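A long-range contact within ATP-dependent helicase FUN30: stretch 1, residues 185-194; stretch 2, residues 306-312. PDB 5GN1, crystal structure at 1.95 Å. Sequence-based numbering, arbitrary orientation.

Stretch 1, residues 185-194: GKIDALKKLL
Stretch 2 306-312: ITTLITK

A helix lies across a strand, the two linked by more than a hundred residues of chain. Residues 185-194 are helical throughout, with phi near -65° and psi near -40°, and are held by i to i+4 bonds such as Leu190 N to Lys186 O at 2.9 Å and Leu194 N to Leu190 O at 2.8 Å; Lys192 N to Asp188 O, at 3.3 Å, is weak. From 306 to 311 the second stretch is extended, phi -77° to -134° and psi 119° to 128°. The axes approach to 9.2 Å and run roughly antiparallel, at 149°. Register is set by Lys186 CA over Leu309 CA at 6.9 Å and Leu193 CA over Thr307 CA at 9.0 Å, so the helix lies closer at its N-terminal end.

The one hydrogen bond across the contact runs from Lys186 NZ to Leu309 O, 2.9 Å. Lys186 points toward the strand and reaches it with chi1 m (-76°), chi2 at -138°, and chi3 and chi4 t. A charged amine thereby meets a backbone carbonyl, and NZ has a further hydrogen bond elsewhere in the structure.

The same lysine also packs through its methylenes: CD lies 3.8 Å from Leu309 CB, and CE 3.5 Å from Thr311 OG1, a contact rather than a bond.

The remaining contacts are apolar or van der Waals. Leu309 (m, t) points toward the helix and has the most area covered, 102 Å² of its surface; its CD1 sits 4.5 Å from CB of Leu190 (t, p), a loose touch. Further along, Leu193 (t, p) sets CD2 3.8 Å from CB of Thr307 (chi1 m). Strand alternation directs Thr307 and Leu309 toward the helix, Thr308 and Ile310 away. In all, 327 Å² is buried, both sides summed.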

# COMPACT_ATOMS: atom_id res chain seq x y z
N GLY A 185 -5.66 5.96 8.90
CA GLY A 185 -6.82 6.73 8.47
C GLY A 185 -7.49 6.16 7.24
O GLY A 185 -8.71 6.29 7.07
N LYS A 186 -6.73 5.51 6.36
CA LYS A 186 -7.37 4.89 5.22
C LYS A 186 -8.15 3.64 5.62
O LYS A 186 -9.13 3.29 4.96
CB LYS A 186 -6.36 4.56 4.13
CG LYS A 186 -5.90 5.76 3.36
CD LYS A 186 -5.82 5.45 1.88
CE LYS A 186 -5.35 6.68 1.15
NZ LYS A 186 -5.02 6.46 -0.27
N ILE A 187 -7.73 2.96 6.68
CA ILE A 187 -8.49 1.79 7.13
C ILE A 187 -9.78 2.24 7.80
O ILE A 187 -10.84 1.63 7.60
CB ILE A 187 -7.64 0.89 8.05
CG1 ILE A 187 -6.37 0.43 7.32
CG2 ILE A 187 -8.45 -0.33 8.53
CD1 ILE A 187 -6.61 -0.29 5.98
N ASP A 188 -9.71 3.31 8.60
CA ASP A 188 -10.92 3.91 9.16
C ASP A 188 -11.94 4.20 8.07
O ASP A 188 -13.12 3.82 8.17
CB ASP A 188 -10.58 5.19 9.93
CG ASP A 188 -9.87 4.92 11.25
OD1 ASP A 188 -10.06 3.83 11.83
OD2 ASP A 188 -9.14 5.82 11.72
N ALA A 189 -11.50 4.86 7.00
CA ALA A 189 -12.40 5.15 5.89
C ALA A 189 -12.88 3.87 5.22
O ALA A 189 -14.06 3.75 4.87
CB ALA A 189 -11.70 6.06 4.88
N LEU A 190 -11.98 2.89 5.02
CA LEU A 190 -12.35 1.67 4.31
C LEU A 190 -13.42 0.89 5.08
O LEU A 190 -14.33 0.30 4.48
CB LEU A 190 -11.11 0.80 4.10
CG LEU A 190 -11.36 -0.57 3.48
CD1 LEU A 190 -11.74 -0.43 2.01
CD2 LEU A 190 -10.11 -1.46 3.63
N LYS A 191 -13.29 0.86 6.41
CA LYS A 191 -14.21 0.10 7.25
C LYS A 191 -15.61 0.68 7.18
O LYS A 191 -16.60 -0.06 7.12
CB LYS A 191 -13.63 0.10 8.67
CG LYS A 191 -14.53 -0.24 9.82
CD LYS A 191 -13.76 0.09 11.11
CE LYS A 191 -14.63 -0.06 12.34
NZ LYS A 191 -15.01 -1.47 12.59
N LYS A 192 -15.71 2.01 7.12
CA LYS A 192 -17.00 2.66 6.95
C LYS A 192 -17.61 2.33 5.59
O LYS A 192 -18.77 1.91 5.50
CB LYS A 192 -16.84 4.17 7.13
CG LYS A 192 -18.10 4.96 6.88
CD LYS A 192 -17.92 6.43 7.20
CE LYS A 192 -19.18 7.22 6.86
NZ LYS A 192 -19.04 8.66 7.23
N LEU A 193 -16.82 2.46 4.52
CA LEU A 193 -17.33 2.18 3.19
C LEU A 193 -17.71 0.71 3.02
O LEU A 193 -18.74 0.39 2.41
CB LEU A 193 -16.31 2.59 2.15
CG LEU A 193 -16.81 2.56 0.71
CD1 LEU A 193 -18.13 3.35 0.57
CD2 LEU A 193 -15.76 3.10 -0.24
N LEU A 194 -16.90 -0.21 3.56
CA LEU A 194 -17.21 -1.64 3.44
C LEU A 194 -18.50 -2.00 4.16
O LEU A 194 -19.28 -2.83 3.68
CB LEU A 194 -16.04 -2.48 3.97
CG LEU A 194 -14.76 -2.47 3.11
CD1 LEU A 194 -13.73 -3.37 3.73
CD2 LEU A 194 -15.05 -2.87 1.67
N ILE A 306 -17.48 3.71 -7.93
CA ILE A 306 -16.03 3.64 -7.78
C ILE A 306 -15.61 4.74 -6.81
O ILE A 306 -15.98 5.90 -6.99
CB ILE A 306 -15.32 3.78 -9.14
CG1 ILE A 306 -15.73 2.64 -10.07
CG2 ILE A 306 -13.81 3.82 -8.97
CD1 ILE A 306 -16.16 3.11 -11.40
N THR A 307 -14.87 4.37 -5.77
CA THR A 307 -14.44 5.33 -4.76
C THR A 307 -12.92 5.27 -4.61
O THR A 307 -12.36 4.20 -4.38
CB THR A 307 -15.13 5.05 -3.41
OG1 THR A 307 -16.55 5.15 -3.58
CG2 THR A 307 -14.67 6.06 -2.34
N THR A 308 -12.26 6.42 -4.76
CA THR A 308 -10.82 6.53 -4.55
C THR A 308 -10.56 7.16 -3.19
O THR A 308 -11.11 8.22 -2.88
CB THR A 308 -10.17 7.36 -5.66
OG1 THR A 308 -10.41 6.73 -6.91
CG2 THR A 308 -8.66 7.46 -5.43
N LEU A 309 -9.76 6.48 -2.38
CA LEU A 309 -9.39 6.96 -1.05
C LEU A 309 -8.23 7.92 -1.18
O LEU A 309 -7.21 7.59 -1.79
CB LEU A 309 -8.99 5.80 -0.14
CG LEU A 309 -10.02 4.69 0.03
CD1 LEU A 309 -9.55 3.70 1.09
CD2 LEU A 309 -11.34 5.32 0.41
N ILE A 310 -8.37 9.12 -0.60
CA ILE A 310 -7.37 10.17 -0.72
C ILE A 310 -7.12 10.75 0.66
O ILE A 310 -8.04 11.28 1.29
CB ILE A 310 -7.80 11.27 -1.70
CG1 ILE A 310 -7.88 10.70 -3.11
CG2 ILE A 310 -6.81 12.45 -1.64
CD1 ILE A 310 -7.97 11.75 -4.21
N THR A 311 -5.88 10.65 1.14
CA THR A 311 -5.51 11.25 2.41
C THR A 311 -5.33 12.76 2.23
O THR A 311 -4.56 13.21 1.38
CB THR A 311 -4.25 10.61 2.97
OG1 THR A 311 -4.54 9.25 3.34
CG2 THR A 311 -3.77 11.38 4.19
N LYS A 312 -6.07 13.52 3.03
CA LYS A 312 -5.99 14.98 2.99
C LYS A 312 -4.69 15.46 3.61
O LYS A 312 -4.14 14.83 4.52
CB LYS A 312 -7.17 15.59 3.75
CG LYS A 312 -8.23 16.26 2.89
CD LYS A 312 -9.40 16.72 3.77
CE LYS A 312 -10.14 17.90 3.17
NZ LYS A 312 -11.08 18.51 4.15